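Local coordinates for uncharacterized protein (Jannaschia sp. CCS1, PDB 2PYQ), which is of unknown function but belongs to the DUF2853 family and folds as a single, all-helical chain, at residues A[25-36]-A[97-105]; A[56-64]-A[72-80]. All coordinates share one frame; numbering follows the deposited sequence.

Contact 1: A[25-36]-A[97-105]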
loop_
_atom_site.group_PDB
_atom_site.type_symbol
_atom_site.label_atom_id
_atom_site.label_comp_id
_atom_site.label_asym_id
_atom_site.label_seq_id
_atom_site.Cartn_x
_atom_site.Cartn_y
_atom_site.Cartn_z
ATOM N N ASP A 25 10.137 1.583 6.820
ATOM C CA ASP A 25 11.422 1.379 6.124
ATOM C C ASP A 25 11.345 2.394 4.989
ATOM O O ASP A 25 10.663 2.173 3.987
ATOM C CB ASP A 25 11.542 -0.063 5.641
ATOM C CG ASP A 25 12.812 -0.343 4.858
ATOM O OD1 ASP A 25 13.491 0.573 4.329
ATOM O OD2 ASP A 25 13.125 -1.549 4.753
HETATM N N MSE A 26 11.991 3.534 5.170
HETATM C CA MSE A 26 11.886 4.644 4.202
HETATM C C MSE A 26 12.421 4.307 2.812
HETATM O O MSE A 26 11.866 4.760 1.809
HETATM C CB MSE A 26 12.566 5.923 4.732
HETATM C CG MSE A 26 11.907 6.487 5.995
HETATM SE SE MSE A 26 10.030 6.965 5.791
HETATM C CE MSE A 26 10.194 8.360 4.526
ATOM N N ALA A 27 13.508 3.530 2.777
ATOM C CA ALA A 27 14.094 3.102 1.504
ATOM C C ALA A 27 13.065 2.280 0.734
ATOM O O ALA A 27 12.843 2.542 -0.428
ATOM C CB ALA A 27 15.356 2.295 1.750
ATOM N N LEU A 28 12.410 1.325 1.394
ATOM C CA LEU A 28 11.367 0.532 0.735
ATOM C C LEU A 28 10.173 1.393 0.343
ATOM O O LEU A 28 9.646 1.257 -0.769
ATOM C CB LEU A 28 10.920 -0.626 1.626
ATOM C CG LEU A 28 9.851 -1.556 1.052
ATOM C CD1 LEU A 28 10.306 -2.184 -0.259
ATOM C CD2 LEU A 28 9.425 -2.577 2.096
ATOM N N LEU A 29 9.710 2.222 1.272
ATOM C CA LEU A 29 8.569 3.099 1.011
ATOM C C LEU A 29 8.792 3.964 -0.233
ATOM O O LEU A 29 7.883 4.113 -1.038
ATOM C CB LEU A 29 8.255 3.983 2.236
ATOM C CG LEU A 29 7.006 4.869 2.130
ATOM C CD1 LEU A 29 5.688 4.068 1.813
ATOM C CD2 LEU A 29 6.872 5.656 3.449
ATOM N N GLU A 30 9.992 4.491 -0.396
ATOM C CA GLU A 30 10.323 5.267 -1.615
ATOM C C GLU A 30 10.223 4.415 -2.909
ATOM O O GLU A 30 9.664 4.887 -3.909
ATOM C CB GLU A 30 11.709 5.934 -1.492
ATOM C CG GLU A 30 12.193 6.670 -2.737
ATOM C CD GLU A 30 11.235 7.758 -3.186
ATOM O OE1 GLU A 30 11.067 8.679 -2.386
ATOM O OE2 GLU A 30 10.665 7.705 -4.316
ATOM N N LYS A 31 10.710 3.175 -2.857
ATOM C CA LYS A 31 10.656 2.243 -4.003
ATOM C C LYS A 31 9.205 1.912 -4.358
ATOM O O LYS A 31 8.849 1.851 -5.537
ATOM C CB LYS A 31 11.456 0.975 -3.681
ATOM C CG LYS A 31 12.930 1.247 -3.456
ATOM C CD LYS A 31 13.690 0.069 -2.909
ATOM C CE LYS A 31 15.068 0.491 -2.401
ATOM N NZ LYS A 31 15.806 -0.619 -1.759
ATOM N N VAL A 32 8.382 1.660 -3.331
ATOM C CA VAL A 32 6.942 1.381 -3.528
ATOM C C VAL A 32 6.229 2.596 -4.148
ATOM O O VAL A 32 5.402 2.456 -5.043
ATOM C CB VAL A 32 6.240 0.957 -2.186
ATOM C CG1 VAL A 32 4.738 0.824 -2.384
ATOM C CG2 VAL A 32 6.822 -0.340 -1.703
ATOM N N THR A 33 6.578 3.780 -3.662
ATOM C CA THR A 33 5.991 5.023 -4.146
ATOM C C THR A 33 6.337 5.263 -5.611
ATOM O O THR A 33 5.461 5.644 -6.393
ATOM C CB THR A 33 6.398 6.197 -3.247
ATOM O OG1 THR A 33 5.905 5.936 -1.916
ATOM C CG2 THR A 33 5.818 7.512 -3.763
ATOM N N LYS A 34 7.596 5.015 -5.987
ATOM C CA LYS A 34 8.004 5.116 -7.395
ATOM C C LYS A 34 7.121 4.228 -8.272
ATOM O O LYS A 34 6.615 4.694 -9.317
ATOM C CB LYS A 34 9.479 4.764 -7.597
ATOM C CG LYS A 34 10.440 5.843 -7.176
ATOM C CD LYS A 34 11.808 5.620 -7.811
ATOM C CE LYS A 34 12.798 6.762 -7.546
ATOM N NZ LYS A 34 13.195 6.834 -6.078
ATOM N N GLY A 35 6.894 2.998 -7.838
ATOM C CA GLY A 35 6.068 2.048 -8.575
ATOM C C GLY A 35 4.623 2.415 -8.736
ATOM O O GLY A 35 4.003 2.032 -9.731
ATOM N N CYS A 36 4.082 3.166 -7.768
ATOM C CA CYS A 36 2.682 3.657 -7.836
ATOM C C CYS A 36 2.491 4.753 -8.873
ATOM O O CYS A 36 1.391 4.834 -9.432
ATOM C CB CYS A 36 2.197 4.117 -6.462
ATOM S SG CYS A 36 2.033 2.724 -5.352
ATOM N N ALA A 97 -0.129 3.399 -1.889
ATOM C CA ALA A 97 1.296 3.161 -1.581
ATOM C C ALA A 97 1.467 2.511 -0.204
ATOM O O ALA A 97 2.286 1.606 -0.060
ATOM C CB ALA A 97 2.125 4.484 -1.676
ATOM N N VAL A 98 0.674 2.952 0.781
ATOM C CA VAL A 98 0.738 2.393 2.129
ATOM C C VAL A 98 0.245 0.946 2.117
ATOM O O VAL A 98 0.870 0.072 2.721
ATOM C CB VAL A 98 -0.043 3.242 3.136
ATOM C CG1 VAL A 98 -0.067 2.562 4.501
ATOM C CG2 VAL A 98 0.563 4.661 3.214
ATOM N N VAL A 99 -0.836 0.690 1.403
ATOM C CA VAL A 99 -1.372 -0.688 1.269
ATOM C C VAL A 99 -0.360 -1.605 0.584
ATOM O O VAL A 99 -0.101 -2.717 1.049
ATOM C CB VAL A 99 -2.722 -0.694 0.526
ATOM C CG1 VAL A 99 -3.204 -2.144 0.230
ATOM C CG2 VAL A 99 -3.752 0.081 1.345
ATOM N N TYR A 100 0.225 -1.131 -0.507
ATOM C CA TYR A 100 1.249 -1.902 -1.257
ATOM C C TYR A 100 2.477 -2.161 -0.393
ATOM O O TYR A 100 3.001 -3.264 -0.403
ATOM C CB TYR A 100 1.589 -1.225 -2.593
ATOM C CG TYR A 100 0.512 -1.392 -3.675
ATOM C CD1 TYR A 100 -0.812 -1.777 -3.377
ATOM C CD2 TYR A 100 0.812 -1.077 -5.013
ATOM C CE1 TYR A 100 -1.785 -1.914 -4.354
ATOM C CE2 TYR A 100 -0.189 -1.183 -6.029
ATOM C CZ TYR A 100 -1.474 -1.623 -5.676
ATOM O OH TYR A 100 -2.474 -1.748 -6.647
ATOM N N TYR A 101 2.924 -1.170 0.359
ATOM C CA TYR A 101 4.049 -1.314 1.270
ATOM C C TYR A 101 3.739 -2.415 2.285
ATOM O O TYR A 101 4.543 -3.306 2.507
ATOM C CB TYR A 101 4.324 0.010 1.997
ATOM C CG TYR A 101 5.366 -0.078 3.095
ATOM C CD1 TYR A 101 5.017 -0.505 4.397
ATOM C CD2 TYR A 101 6.688 0.249 2.855
ATOM C CE1 TYR A 101 5.954 -0.602 5.412
ATOM C CE2 TYR A 101 7.647 0.173 3.868
ATOM C CZ TYR A 101 7.277 -0.265 5.142
ATOM O OH TYR A 101 8.241 -0.356 6.120
HETATM N N MSE A 102 2.556 -2.328 2.899
HETATM C CA MSE A 102 2.161 -3.322 3.932
HETATM C C MSE A 102 2.066 -4.732 3.349
HETATM O O MSE A 102 2.502 -5.671 4.002
HETATM C CB MSE A 102 0.871 -2.914 4.656
HETATM C CG MSE A 102 1.092 -1.832 5.694
HETATM SE SE MSE A 102 -0.494 -1.655 6.833
HETATM C CE MSE A 102 -1.105 -0.777 5.710
ATOM N N LEU A 103 1.515 -4.879 2.160
ATOM C CA LEU A 103 1.435 -6.196 1.523
ATOM C C LEU A 103 2.838 -6.751 1.211
ATOM O O LEU A 103 3.102 -7.940 1.415
ATOM C CB LEU A 103 0.600 -6.158 0.252
ATOM C CG LEU A 103 -0.908 -5.922 0.479
ATOM C CD1 LEU A 103 -1.577 -5.584 -0.817
ATOM C CD2 LEU A 103 -1.544 -7.151 1.134
ATOM N N THR A 104 3.716 -5.898 0.690
ATOM C CA THR A 104 5.108 -6.305 0.399
ATOM C C THR A 104 5.817 -6.839 1.665
ATOM O O THR A 104 6.453 -7.930 1.625
ATOM C CB THR A 104 5.899 -5.128 -0.232
ATOM O OG1 THR A 104 5.235 -4.703 -1.431
ATOM C CG2 THR A 104 7.296 -5.562 -0.580
ATOM N N LYS A 105 5.729 -6.083 2.757
ATOM C CA LYS A 105 6.168 -6.539 4.094
ATOM C C LYS A 105 5.520 -7.857 4.553
ATOM O O LYS A 105 6.198 -8.731 4.990
ATOM C CB LYS A 105 5.962 -5.471 5.155
ATOM C CG LYS A 105 6.824 -4.288 5.107
ATOM C CD LYS A 105 8.123 -4.631 4.835
ATOM C CE LYS A 105 8.998 -3.954 5.712
ATOM N NZ LYS A 105 9.996 -4.943 6.226
#

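Contact 2: A[56-64]-A[72-80]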
loop_
_atom_site.group_PDB
_atom_site.type_symbol
_atom_site.label_atom_id
_atom_site.label_comp_id
_atom_site.label_asym_id
_atom_site.label_seq_id
_atom_site.Cartn_x
_atom_site.Cartn_y
_atom_site.Cartn_z
ATOM N N LEU A 56 -10.224 -4.912 -4.444
ATOM C CA LEU A 56 -9.390 -5.892 -3.751
ATOM C C LEU A 56 -9.005 -7.038 -4.673
ATOM O O LEU A 56 -7.866 -7.510 -4.598
ATOM C CB LEU A 56 -10.055 -6.413 -2.483
ATOM C CG LEU A 56 -10.440 -5.346 -1.461
ATOM C CD1 LEU A 56 -10.967 -6.066 -0.227
ATOM C CD2 LEU A 56 -9.320 -4.369 -1.095
ATOM N N GLU A 57 -9.913 -7.490 -5.543
ATOM C CA GLU A 57 -9.583 -8.533 -6.548
ATOM C C GLU A 57 -8.501 -8.042 -7.533
ATOM O O GLU A 57 -7.685 -8.846 -8.003
ATOM C CB GLU A 57 -10.820 -9.020 -7.340
ATOM C CG GLU A 57 -11.924 -9.719 -6.537
ATOM C CD GLU A 57 -11.477 -10.957 -5.809
ATOM O OE1 GLU A 57 -10.447 -11.581 -6.191
ATOM O OE2 GLU A 57 -12.193 -11.341 -4.829
ATOM N N THR A 58 -8.521 -6.743 -7.833
ATOM C CA THR A 58 -7.552 -6.108 -8.725
ATOM C C THR A 58 -6.182 -6.022 -8.070
ATOM O O THR A 58 -5.168 -6.237 -8.736
ATOM C CB THR A 58 -8.040 -4.717 -9.196
ATOM O OG1 THR A 58 -9.216 -4.906 -10.033
ATOM C CG2 THR A 58 -6.956 -3.987 -10.010
ATOM N N ILE A 59 -6.146 -5.706 -6.770
ATOM C CA ILE A 59 -4.863 -5.691 -6.016
ATOM C C ILE A 59 -4.311 -7.105 -6.003
ATOM O O ILE A 59 -3.131 -7.294 -6.236
ATOM C CB ILE A 59 -5.029 -5.148 -4.592
ATOM C CG1 ILE A 59 -5.410 -3.653 -4.626
ATOM C CG2 ILE A 59 -3.742 -5.318 -3.762
ATOM C CD1 ILE A 59 -5.865 -3.115 -3.318
ATOM N N LYS A 60 -5.163 -8.104 -5.797
ATOM C CA LYS A 60 -4.731 -9.494 -5.804
ATOM C C LYS A 60 -4.145 -9.905 -7.151
ATOM O O LYS A 60 -3.028 -10.468 -7.212
ATOM C CB LYS A 60 -5.882 -10.433 -5.413
ATOM C CG LYS A 60 -5.519 -11.900 -5.424
ATOM C CD LYS A 60 -6.682 -12.761 -5.002
ATOM C CE LYS A 60 -6.482 -14.204 -5.427
ATOM N NZ LYS A 60 -7.619 -15.088 -5.056
ATOM N N LYS A 61 -4.868 -9.626 -8.230
ATOM C CA LYS A 61 -4.421 -10.066 -9.566
ATOM C C LYS A 61 -3.268 -9.223 -10.102
ATOM O O LYS A 61 -2.277 -9.775 -10.561
ATOM C CB LYS A 61 -5.603 -10.161 -10.584
ATOM C CG LYS A 61 -6.152 -8.870 -11.076
ATOM C CD LYS A 61 -7.385 -9.059 -11.947
ATOM C CE LYS A 61 -7.874 -7.710 -12.509
ATOM N NZ LYS A 61 -9.186 -7.850 -13.202
ATOM N N ASN A 62 -3.381 -7.913 -10.015
ATOM C CA ASN A 62 -2.382 -7.011 -10.631
ATOM C C ASN A 62 -1.170 -6.728 -9.775
ATOM O O ASN A 62 -0.087 -6.619 -10.334
ATOM C CB ASN A 62 -3.002 -5.686 -11.110
ATOM C CG ASN A 62 -3.967 -5.875 -12.262
ATOM O OD1 ASN A 62 -3.948 -6.898 -12.954
ATOM N ND2 ASN A 62 -4.805 -4.874 -12.485
ATOM N N PHE A 63 -1.325 -6.606 -8.458
ATOM C CA PHE A 63 -0.171 -6.335 -7.596
ATOM C C PHE A 63 0.439 -7.614 -7.004
ATOM O O PHE A 63 1.592 -7.901 -7.241
ATOM C CB PHE A 63 -0.507 -5.321 -6.508
ATOM C CG PHE A 63 0.668 -4.981 -5.644
ATOM C CD1 PHE A 63 1.724 -4.218 -6.161
ATOM C CD2 PHE A 63 0.758 -5.452 -4.314
ATOM C CE1 PHE A 63 2.846 -3.913 -5.374
ATOM C CE2 PHE A 63 1.869 -5.138 -3.532
ATOM C CZ PHE A 63 2.926 -4.381 -4.063
ATOM N N LEU A 64 -0.338 -8.392 -6.250
ATOM C CA LEU A 64 0.200 -9.588 -5.586
ATOM C C LEU A 64 0.674 -10.638 -6.549
ATOM O O LEU A 64 1.804 -11.122 -6.434
ATOM C CB LEU A 64 -0.807 -10.207 -4.591
ATOM C CG LEU A 64 -1.207 -9.304 -3.415
ATOM C CD1 LEU A 64 -2.196 -10.035 -2.534
ATOM C CD2 LEU A 64 0.016 -8.852 -2.609
ATOM N N ASP A 72 -1.842 -17.879 -6.715
ATOM C CA ASP A 72 -3.262 -17.784 -6.338
ATOM C C ASP A 72 -3.565 -18.736 -5.194
ATOM O O ASP A 72 -3.407 -19.948 -5.319
ATOM C CB ASP A 72 -4.201 -18.182 -7.496
ATOM C CG ASP A 72 -5.649 -17.730 -7.274
ATOM O OD1 ASP A 72 -6.035 -17.232 -6.168
ATOM O OD2 ASP A 72 -6.449 -17.866 -8.238
ATOM N N SER A 73 -4.003 -18.165 -4.069
ATOM C CA SER A 73 -4.385 -18.961 -2.892
ATOM C C SER A 73 -5.145 -18.066 -1.902
ATOM O O SER A 73 -5.111 -16.841 -2.046
ATOM C CB SER A 73 -3.151 -19.548 -2.210
ATOM O OG SER A 73 -2.295 -18.525 -1.729
ATOM N N GLU A 74 -5.790 -18.698 -0.951
ATOM C CA GLU A 74 -6.662 -18.074 0.168
ATOM C C GLU A 74 -5.684 -17.042 0.873
ATOM O O GLU A 74 -6.170 -16.012 1.321
ATOM C CB GLU A 74 -7.287 -19.103 1.128
ATOM C CG GLU A 74 -8.047 -18.540 2.306
ATOM N N SER A 75 -4.387 -17.320 0.996
ATOM C CA SER A 75 -3.478 -16.403 1.713
ATOM C C SER A 75 -3.434 -14.985 1.105
ATOM O O SER A 75 -3.140 -14.043 1.817
ATOM C CB SER A 75 -2.083 -16.975 1.781
ATOM O OG SER A 75 -1.536 -17.099 0.498
ATOM N N LEU A 76 -3.736 -14.845 -0.198
ATOM C CA LEU A 76 -3.669 -13.518 -0.862
ATOM C C LEU A 76 -4.759 -12.572 -0.393
ATOM O O LEU A 76 -4.467 -11.500 0.125
ATOM C CB LEU A 76 -3.671 -13.650 -2.382
ATOM C CG LEU A 76 -2.507 -14.457 -2.962
ATOM C CD1 LEU A 76 -2.459 -14.230 -4.492
ATOM C CD2 LEU A 76 -1.148 -14.125 -2.372
HETATM N N MSE A 77 -6.007 -12.990 -0.538
HETATM C CA MSE A 77 -7.104 -12.167 -0.010
HETATM C C MSE A 77 -7.023 -12.079 1.516
HETATM O O MSE A 77 -7.374 -11.073 2.077
HETATM C CB MSE A 77 -8.459 -12.680 -0.477
HETATM C CG MSE A 77 -9.608 -11.747 -0.187
HETATM SE SE MSE A 77 -9.363 -9.960 -0.966
HETATM C CE MSE A 77 -9.298 -10.438 -2.809
ATOM N N GLY A 78 -6.548 -13.119 2.177
ATOM C CA GLY A 78 -6.344 -13.076 3.637
ATOM C C GLY A 78 -5.376 -11.982 4.013
ATOM O O GLY A 78 -5.606 -11.241 4.967
ATOM N N GLY A 79 -4.296 -11.868 3.250
ATOM C CA GLY A 79 -3.292 -10.810 3.459
ATOM C C GLY A 79 -3.853 -9.424 3.175
ATOM O O GLY A 79 -3.577 -8.495 3.913
ATOM N N ILE A 80 -4.638 -9.303 2.106
ATOM C CA ILE A 80 -5.287 -8.029 1.748
ATOM C C ILE A 80 -6.254 -7.619 2.886
ATOM O O ILE A 80 -6.205 -6.492 3.365
ATOM C CB ILE A 80 -6.001 -8.096 0.400
ATOM C CG1 ILE A 80 -4.959 -8.219 -0.712
ATOM C CG2 ILE A 80 -6.828 -6.819 0.172
ATOM C CD1 ILE A 80 -5.501 -8.634 -2.047
HETATM O O HOH W 1 -7.172 -15.170 -2.189
HETATM O O HOH W 2 -8.339 -16.209 -7.615
#

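Contact 1: A[25-36]-A[97-105]
Asp25 meets Tyr101 where segments 26-36 and 97-105, on two helices of this all-helical fold, pack with axes approaching to 9.3 Å and directions 124° apart. The phenol oxygen Tyr101 OH accepts a nearly straight hydrogen bond from Asp25 N at 2.8 Å, just ahead of the first helical turn. Asp25 is also the N-cap: its OD1 takes the amide of Leu28 from above the carboxylate plane. One residue thus ties the start of its own helix to the neighbouring one. Leu28 follows, its CD2 touching both Tyr101 CE2 and Lys105 CD, each at 3.7 Å; the ammonium end of Lys105 turns to Glu110 in a salt bridge. Leu29 crosses the tyrosine at about a right angle, with CD1 4.1 Å from Tyr101 CD2. With CG anti to its own backbone N (chi1 173°), Tyr101 reaches along the first turn of helix 26-36; a leucine here would probably leave Asp25 N without its phenol acceptor and open a gap beside Leu28 and Leu29. One turn on, Val32 directs CG1 at the opposing backbone, 3.5 Å from Ala97 O, and against Tyr100 CB. Thr33 binds back to Leu29 O through its hydroxyl, while Tyr12 of helix 4-18 touches both Thr33 and Ala97. At the end of the segment, Cys36 SG packs against Ala97 CA and makes an oblique sulfur-aromatic contact with Tyr100, 4.0 Å from CD2.

Contact 2: A[56-64]-A[72-80]
Ile80 is the knob of a knobs-into-holes contact, set among Leu56, Ile59, Lys60 and Leu64 where helices 53-65 and 74-87, joined by a short connection, form a helix-loop-helix pair whose segments 56-64 and 74-80 lie at 118°. The apolar part of the contact centres on this side chain. Its CD1 enters the hole and comes 3.6 Å from Leu64 CD1, while its CG2 branch meets Leu56 CD2 at 3.7 Å as the two side chains run past each other in opposite directions. Leu64 also leans on Leu76 CB, and it closes a wider pi-type turn in which Ile59 O accepts from both Phe63 N and Leu64 N.

Met77, a selenomethionine, packs on Leu56 and Glu57. Two successive turns of its chain lay SE against Leu56 CB at 3.9 Å and carry CE to the carboxylate of Glu57, the nearest oxygen being OE2.

Lys60 joins the apolar and polar parts. Its chain is fully extended, with CG anti to the backbone N (chi1 179°), and its methylenes cross Leu76 at about a right angle before the ammonium group leaves the apolar layer. There Lys60 NZ forms a salt bridge with Asp72 OD1 at 2.9 Å, just ahead of helix 74-87, approaching on the syn side, 25° out of the carboxylate plane.

Two waters extend this polar network. One accepts from Lys60 NZ and donates to Asp72 OD2, so that both carboxylate oxygens are engaged. The other accepts from Lys60 NZ and from Met77 N and donates to Ser73 O at 2.7 Å.

Both contacts are steep helix crossings that bury similar areas and are only partly buried, but they use different helices and lie at different depths. The centre of contact 1 lies about 6 Å from the centre of the chain, that of contact 2 about 12 Å. Contact 1 joins segments 61 residues apart; contact 2 closes a connection of only a few residues. The inner crossing relies on a phenol-to-amide bond and aliphatic packing, whereas the outer one adds a hydrated lysine-aspartate salt bridge at its more exposed, polar end. They touch through side chains of helices 53-65 and 96-106: the Phe63 ring stacks on Tyr100, and Leu103 CD1 packs against Ile59 CG2.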